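Local coordinates for tyrosine-protein phosphatase non-receptor type 18 (Homo sapiens, PDB 2OC3) that removes phosphate from phosphotyrosine residues of proteins, notably autophosphorylated tyrosine kinases, through its catalytic domain, the part described here, at residues His87-Ile91 with Leu117-Leu122; Leu160-Ile166 with Arg178-Phe184. One frame throughout, in Å; residues are numbered along the deposited sequence.

Interaction 1 of 2, residues His87-Ile91 with Leu117-Leu122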
loop_
_atom_site.group_PDB
_atom_site.type_symbol
_atom_site.label_atom_id
_atom_site.label_comp_id
_atom_site.label_asym_id
_atom_site.label_seq_id
_atom_site.Cartn_x
_atom_site.Cartn_y
_atom_site.Cartn_z
ATOM N N HIS A 87 -21.932 10.650 5.143
ATOM C CA HIS A 87 -20.673 9.992 5.480
ATOM C C HIS A 87 -19.515 10.956 5.482
ATOM O O HIS A 87 -19.410 11.827 4.633
ATOM C CB HIS A 87 -20.386 8.853 4.509
ATOM C CG HIS A 87 -21.395 7.747 4.586
ATOM N ND1 HIS A 87 -21.123 6.544 5.194
ATOM C CD2 HIS A 87 -22.676 7.673 4.156
ATOM C CE1 HIS A 87 -22.194 5.769 5.127
ATOM N NE2 HIS A 87 -23.152 6.434 4.508
ATOM N N SER A 88 -18.639 10.732 6.450
ATOM C CA SER A 88 -17.425 11.521 6.686
ATOM C C SER A 88 -16.407 11.414 5.541
ATOM O O SER A 88 -16.347 10.405 4.820
ATOM C CB SER A 88 -16.759 10.978 7.951
ATOM O OG SER A 88 -15.392 11.327 8.103
ATOM N N ASP A 89 -15.587 12.440 5.381
ATOM C CA ASP A 89 -14.514 12.406 4.385
ATOM C C ASP A 89 -13.250 11.637 4.786
ATOM O O ASP A 89 -12.351 11.494 3.980
ATOM C CB ASP A 89 -14.152 13.808 3.907
ATOM C CG ASP A 89 -13.342 14.632 4.897
ATOM O OD1 ASP A 89 -12.725 14.107 5.838
ATOM O OD2 ASP A 89 -13.287 15.895 4.718
ATOM N N TYR A 90 -13.239 11.112 5.998
ATOM C CA TYR A 90 -12.011 10.643 6.606
ATOM C C TYR A 90 -11.770 9.130 6.431
ATOM O O TYR A 90 -12.624 8.301 6.703
ATOM C CB TYR A 90 -11.936 10.980 8.093
ATOM C CG TYR A 90 -10.646 10.530 8.684
ATOM C CD1 TYR A 90 -9.476 11.289 8.548
ATOM C CD2 TYR A 90 -10.550 9.306 9.293
ATOM C CE1 TYR A 90 -8.268 10.883 9.062
ATOM C CE2 TYR A 90 -9.307 8.885 9.868
ATOM C CZ TYR A 90 -8.177 9.675 9.731
ATOM O OH TYR A 90 -6.932 9.340 10.222
ATOM N N ILE A 91 -10.552 8.829 5.984
ATOM C CA ILE A 91 -9.988 7.462 6.076
ATOM C C ILE A 91 -8.515 7.581 6.383
ATOM O O ILE A 91 -7.835 8.528 5.977
ATOM C CB ILE A 91 -10.237 6.617 4.782
ATOM C CG1 ILE A 91 -9.866 5.139 5.047
ATOM C CG2 ILE A 91 -9.480 7.166 3.607
ATOM C CD1 ILE A 91 -10.460 4.148 4.053
ATOM N N LEU A 117 -16.760 -0.152 5.604
ATOM C CA LEU A 117 -17.546 0.599 4.638
ATOM C C LEU A 117 -16.665 1.694 4.007
ATOM O O LEU A 117 -16.726 1.957 2.775
ATOM C CB LEU A 117 -18.830 1.189 5.288
ATOM C CG LEU A 117 -19.631 2.155 4.429
ATOM C CD1 LEU A 117 -20.054 1.483 3.134
ATOM C CD2 LEU A 117 -20.860 2.617 5.208
ATOM N N ASP A 118 -15.861 2.376 4.833
ATOM C CA ASP A 118 -14.989 3.424 4.304
ATOM C C ASP A 118 -13.929 2.898 3.329
ATOM O O ASP A 118 -13.597 3.523 2.320
ATOM C CB ASP A 118 -14.358 4.201 5.437
ATOM C CG ASP A 118 -15.384 4.948 6.291
ATOM O OD1 ASP A 118 -16.467 5.306 5.755
ATOM O OD2 ASP A 118 -15.067 5.170 7.490
ATOM N N PHE A 119 -13.379 1.730 3.645
ATOM C CA PHE A 119 -12.457 1.059 2.747
ATOM C C PHE A 119 -13.084 0.817 1.369
ATOM O O PHE A 119 -12.488 1.116 0.343
ATOM C CB PHE A 119 -11.986 -0.260 3.373
ATOM C CG PHE A 119 -11.048 -1.020 2.538
ATOM C CD1 PHE A 119 -9.683 -0.774 2.625
ATOM C CD2 PHE A 119 -11.493 -2.034 1.714
ATOM C CE1 PHE A 119 -8.779 -1.529 1.874
ATOM C CE2 PHE A 119 -10.608 -2.757 0.945
ATOM C CZ PHE A 119 -9.254 -2.491 1.016
ATOM N N TRP A 120 -14.318 0.317 1.353
ATOM C CA TRP A 120 -14.992 0.111 0.039
ATOM C C TRP A 120 -15.375 1.421 -0.639
ATOM O O TRP A 120 -15.301 1.529 -1.847
ATOM C CB TRP A 120 -16.162 -0.863 0.159
ATOM C CG TRP A 120 -15.679 -2.280 0.313
ATOM C CD1 TRP A 120 -15.782 -3.073 1.418
ATOM C CD2 TRP A 120 -14.965 -3.039 -0.667
ATOM N NE1 TRP A 120 -15.162 -4.272 1.182
ATOM C CE2 TRP A 120 -14.679 -4.300 -0.089
ATOM C CE3 TRP A 120 -14.559 -2.800 -1.974
ATOM C CZ2 TRP A 120 -13.984 -5.306 -0.787
ATOM C CZ3 TRP A 120 -13.895 -3.819 -2.668
ATOM C CH2 TRP A 120 -13.603 -5.035 -2.049
ATOM N N ARG A 121 -15.735 2.457 0.128
ATOM C CA ARG A 121 -15.939 3.776 -0.492
ATOM C C ARG A 121 -14.677 4.261 -1.219
ATOM O O ARG A 121 -14.729 4.828 -2.325
ATOM C CB ARG A 121 -16.330 4.810 0.572
ATOM C CG ARG A 121 -17.745 4.672 1.137
ATOM C CD ARG A 121 -17.937 5.513 2.439
ATOM N NE ARG A 121 -17.858 6.922 2.155
ATOM C CZ ARG A 121 -17.394 7.876 2.974
ATOM N NH1 ARG A 121 -16.925 7.630 4.196
ATOM N NH2 ARG A 121 -17.451 9.106 2.534
ATOM N N LEU A 122 -13.523 4.029 -0.582
ATOM C CA LEU A 122 -12.224 4.384 -1.166
ATOM C C LEU A 122 -12.034 3.613 -2.471
ATOM O O LEU A 122 -11.781 4.217 -3.519
ATOM C CB LEU A 122 -11.081 4.103 -0.169
ATOM C CG LEU A 122 -9.636 4.358 -0.590
ATOM C CD1 LEU A 122 -8.759 4.438 0.667
ATOM C CD2 LEU A 122 -9.086 3.259 -1.478
HETATM O O HOH W 1 -18.880 6.044 6.874
HETATM O O HOH W 2 -15.155 8.072 7.711
HETATM O O HOH W 3 -12.402 5.767 7.975
#
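R121 reaches from helix 116-125 to the backbone of S88 and takes its carbonyl oxygen in an end-on grip. NH1 and NH2 of R121 each donate to S88 O over 2.9 Å, and the oxygen lies in the guanidinium plane; NH1 keeps to the carbonyl plane, whereas NH2 stands tilted from it. One turn back on the helix, D118 fixes the rotation of this group by a salt bridge, D118 OD1 meeting R121 NH1 at 2.8 Å from above the carboxylate plane. A bend at chi3 (67°) turns the end of the arginine chain outward from the helix, toward the S88 carbonyl, and NH2 has a further acceptor in L81 O.

Water carries the rest of the polar contact. One molecule joins H87 ND1, in the plane of the imidazole, to D118 OD1; two others each donate to both Y90 O and D118 OD2. Within the loop, S88 OG accepts from Y90 N at 3.0 Å, an ST turn that shapes the backbone beside the arginine.

Van der Waals contacts flank this network. H87 CB sits over the centre of the guanidinium face, 3.5 Å from R121 CZ, and the imidazole crosses L117 at about a right angle, its CE1 3.4 Å from L117 CD2. Beyond the waters, I91 extends CG1 anti to its backbone N (chi1 -169°), which brings CD1 to 3.6 Å from D118 O and into apolar contact with L122 CD1 at 3.8 Å.

On the helix, the F119 side chain is about 10 Å from that of C233, the predicted phosphocysteine nucleophile. An arginine-to-carbonyl tie, set by an i to i+3 salt bridge, thus joins the loop 87-91 to helix 116-125, which packs against the central mixed sheet of the protein-tyrosine phosphatase fold.

Interaction 2 of 2, residues Leu160-Ile166 with Arg178-Phe184; sequences LFCITLI and RTLKVTF
F161 and F184 lay their rings together in an offset stack at one end of two neighbouring strands, the centroids 4.5 Å apart and the planes 15° from parallel. F184 CD1 lies over a face of the F161 ring, displaced toward its rim and 3.5 Å from F161 CZ. F161 holds CG beside its backbone N (chi1 -66°) and F184 swings CG to the far side of N (chi1 171°), settings that bring F161 CE1 and CZ against F184 CD1. L160 CB adds an aliphatic contact, 3.9 Å from F184 CE1.

The same side of the sheet carries I163 beside V182, pointing the same way, with I163 CD1 3.6 Å from V182 CG1. L165 meets L180 at a slant through CD1 and CD2. W120 of helix 116-125 packs on both I163 and V182, and W124 meets the F184 ring. R178 touches L165 CD1 with its CB; its extended chain makes a salt bridge with E168, bonds Q193 and Q195, and forms a cation-pi contact with W149.

The backbones form a beta hairpin within the large mixed sheet of the phosphatase domain, strand 175-184 lying between 161-170 and 187-196. C162-T183 and T164-K181 are antiparallel hydrogen-bonded pairs; in the latter T164 N and K181 O are 2.8 Å apart. I166 N also donates to T179 O.

On the other side of the sheet, that of C162, T164, K181 and T183, K181 runs alongside T164 and, bent at chi3, brings CE to 4.1 Å from T164 CB. I166 slants across K181, its CD1 4.0 Å from K181 CB. T183 OG1 hydrogen-bonds to S188 on the next strand.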
loop_
_atom_site.group_PDB
_atom_site.type_symbol
_atom_site.label_atom_id
_atom_site.label_comp_id
_atom_site.label_asym_id
_atom_site.label_seq_id
_atom_site.Cartn_x
_atom_site.Cartn_y
_atom_site.Cartn_z
ATOM N N LEU A 160 -23.872 -0.469 1.982
ATOM C CA LEU A 160 -24.454 -0.549 0.666
ATOM C C LEU A 160 -23.628 -1.372 -0.369
ATOM O O LEU A 160 -24.034 -1.450 -1.524
ATOM C CB LEU A 160 -24.654 0.872 0.135
ATOM C CG LEU A 160 -25.650 1.775 0.877
ATOM C CD1 LEU A 160 -25.620 3.167 0.238
ATOM C CD2 LEU A 160 -27.057 1.179 0.833
ATOM N N PHE A 161 -22.525 -1.983 0.057
ATOM C CA PHE A 161 -21.667 -2.823 -0.803
ATOM C C PHE A 161 -21.926 -4.299 -0.573
ATOM O O PHE A 161 -21.984 -4.731 0.559
ATOM C CB PHE A 161 -20.191 -2.531 -0.539
ATOM C CG PHE A 161 -19.771 -1.172 -0.931
ATOM C CD1 PHE A 161 -19.317 -0.903 -2.203
ATOM C CD2 PHE A 161 -19.856 -0.131 -0.033
ATOM C CE1 PHE A 161 -18.965 0.401 -2.556
ATOM C CE2 PHE A 161 -19.452 1.164 -0.387
ATOM C CZ PHE A 161 -19.033 1.412 -1.649
ATOM N N CYS A 162 -22.035 -5.072 -1.654
ATOM C CA CYS A 162 -22.158 -6.501 -1.604
ATOM C C CYS A 162 -20.941 -7.056 -2.326
ATOM O O CYS A 162 -20.749 -6.771 -3.523
ATOM C CB CYS A 162 -23.463 -6.943 -2.264
ATOM S SG CYS A 162 -23.628 -8.738 -2.261
ATOM N N ILE A 163 -20.106 -7.774 -1.582
ATOM C CA ILE A 163 -18.895 -8.368 -2.109
ATOM C C ILE A 163 -19.116 -9.867 -2.304
ATOM O O ILE A 163 -19.554 -10.547 -1.379
ATOM C CB ILE A 163 -17.684 -8.164 -1.141
ATOM C CG1 ILE A 163 -17.700 -6.746 -0.538
ATOM C CG2 ILE A 163 -16.348 -8.518 -1.846
ATOM C CD1 ILE A 163 -17.529 -5.654 -1.552
ATOM N N THR A 164 -18.838 -10.350 -3.517
ATOM C CA THR A 164 -18.966 -11.765 -3.863
ATOM C C THR A 164 -17.640 -12.327 -4.329
ATOM O O THR A 164 -16.926 -11.690 -5.070
ATOM C CB THR A 164 -20.004 -11.931 -4.976
ATOM O OG1 THR A 164 -21.266 -11.417 -4.525
ATOM C CG2 THR A 164 -20.186 -13.371 -5.354
ATOM N N LEU A 165 -17.318 -13.525 -3.859
ATOM C CA LEU A 165 -16.140 -14.222 -4.307
ATOM C C LEU A 165 -16.403 -15.010 -5.595
ATOM O O LEU A 165 -17.256 -15.933 -5.627
ATOM C CB LEU A 165 -15.614 -15.152 -3.208
ATOM C CG LEU A 165 -14.291 -15.841 -3.517
ATOM C CD1 LEU A 165 -13.111 -14.855 -3.531
ATOM C CD2 LEU A 165 -14.033 -16.924 -2.484
ATOM N N ILE A 166 -15.691 -14.638 -6.644
ATOM C CA ILE A 166 -15.782 -15.343 -7.927
ATOM C C ILE A 166 -14.772 -16.494 -8.021
ATOM O O ILE A 166 -15.121 -17.578 -8.480
ATOM C CB ILE A 166 -15.548 -14.375 -9.121
ATOM C CG1 ILE A 166 -16.530 -13.215 -9.086
ATOM C CG2 ILE A 166 -15.615 -15.099 -10.465
ATOM C CD1 ILE A 166 -18.019 -13.600 -9.070
ATOM N N ARG A 178 -7.571 -13.287 -5.191
ATOM C CA ARG A 178 -8.996 -13.372 -5.154
ATOM C C ARG A 178 -9.621 -12.496 -6.222
ATOM O O ARG A 178 -9.250 -11.340 -6.391
ATOM C CB ARG A 178 -9.543 -12.972 -3.787
ATOM C CG ARG A 178 -8.953 -13.756 -2.608
ATOM C CD ARG A 178 -9.745 -13.601 -1.339
ATOM N NE ARG A 178 -9.203 -14.461 -0.273
ATOM C CZ ARG A 178 -8.173 -14.121 0.493
ATOM N NH1 ARG A 178 -7.616 -12.942 0.395
ATOM N NH2 ARG A 178 -7.691 -14.969 1.407
ATOM N N THR A 179 -10.592 -13.037 -6.935
ATOM C CA THR A 179 -11.340 -12.328 -7.933
ATOM C C THR A 179 -12.670 -12.033 -7.267
ATOM O O THR A 179 -13.415 -12.966 -6.875
ATOM C CB THR A 179 -11.562 -13.229 -9.171
ATOM O OG1 THR A 179 -10.281 -13.680 -9.653
ATOM C CG2 THR A 179 -12.306 -12.476 -10.270
ATOM N N LEU A 180 -12.976 -10.742 -7.106
ATOM C CA LEU A 180 -14.137 -10.311 -6.387
ATOM C C LEU A 180 -15.088 -9.612 -7.340
ATOM O O LEU A 180 -14.651 -8.971 -8.297
ATOM C CB LEU A 180 -13.739 -9.294 -5.307
ATOM C CG LEU A 180 -12.716 -9.766 -4.294
ATOM C CD1 LEU A 180 -12.359 -8.633 -3.269
ATOM C CD2 LEU A 180 -13.265 -10.982 -3.542
ATOM N N LYS A 181 -16.377 -9.716 -7.031
ATOM C CA LYS A 181 -17.427 -8.913 -7.667
ATOM C C LYS A 181 -17.901 -7.983 -6.572
ATOM O O LYS A 181 -18.295 -8.456 -5.500
ATOM C CB LYS A 181 -18.605 -9.763 -8.184
ATOM C CG LYS A 181 -19.794 -8.896 -8.643
ATOM C CD LYS A 181 -20.822 -9.664 -9.461
ATOM C CE LYS A 181 -21.362 -10.788 -8.673
ATOM N NZ LYS A 181 -22.567 -11.410 -9.368
ATOM N N VAL A 182 -17.848 -6.675 -6.826
ATOM C CA VAL A 182 -18.240 -5.651 -5.840
ATOM C C VAL A 182 -19.448 -4.926 -6.456
ATOM O O VAL A 182 -19.367 -4.395 -7.575
ATOM C CB VAL A 182 -17.112 -4.671 -5.576
ATOM C CG1 VAL A 182 -17.575 -3.635 -4.590
ATOM C CG2 VAL A 182 -15.864 -5.431 -5.118
ATOM N N THR A 183 -20.576 -4.922 -5.741
ATOM C CA THR A 183 -21.827 -4.343 -6.213
ATOM C C THR A 183 -22.234 -3.200 -5.304
ATOM O O THR A 183 -22.298 -3.375 -4.079
ATOM C CB THR A 183 -22.935 -5.393 -6.355
ATOM O OG1 THR A 183 -22.468 -6.395 -7.277
ATOM C CG2 THR A 183 -24.234 -4.758 -6.853
ATOM N N PHE A 184 -22.519 -2.065 -5.915
ATOM C CA PHE A 184 -22.909 -0.828 -5.186
ATOM C C PHE A 184 -23.861 -0.060 -6.096
ATOM O O PHE A 184 -23.511 0.222 -7.257
ATOM C CB PHE A 184 -21.645 -0.002 -4.921
ATOM C CG PHE A 184 -21.899 1.390 -4.364
ATOM C CD1 PHE A 184 -22.286 1.542 -3.050
ATOM C CD2 PHE A 184 -21.789 2.512 -5.163
ATOM C CE1 PHE A 184 -22.502 2.812 -2.520
ATOM C CE2 PHE A 184 -22.019 3.788 -4.648
ATOM C CZ PHE A 184 -22.367 3.925 -3.321
#

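How the interactions relate
From the N terminus, interaction 1 opens at 87-91 and closes at helix 116-125, folding back a loop of 25 residues that includes strands 93-97 and 103-108. Only later does the chain enter interaction 2, where 160-166 pairs with 178-184 across an 11-residue connection. The two closures follow in series, neither nested nor crossed, and their centres are about 17 Å apart. Helix 116-125 joins them: one flank receives the loop of interaction 1, while W120 and L117 meet the sheet of interaction 2. W120 CE2 is 3.5 Å from I163 CD1, and L117 CD1 is 3.6 Å from F161 CD2. Helix 116-125 thus lies between the 87-91 loop and the hairpin strands of the mixed sheet.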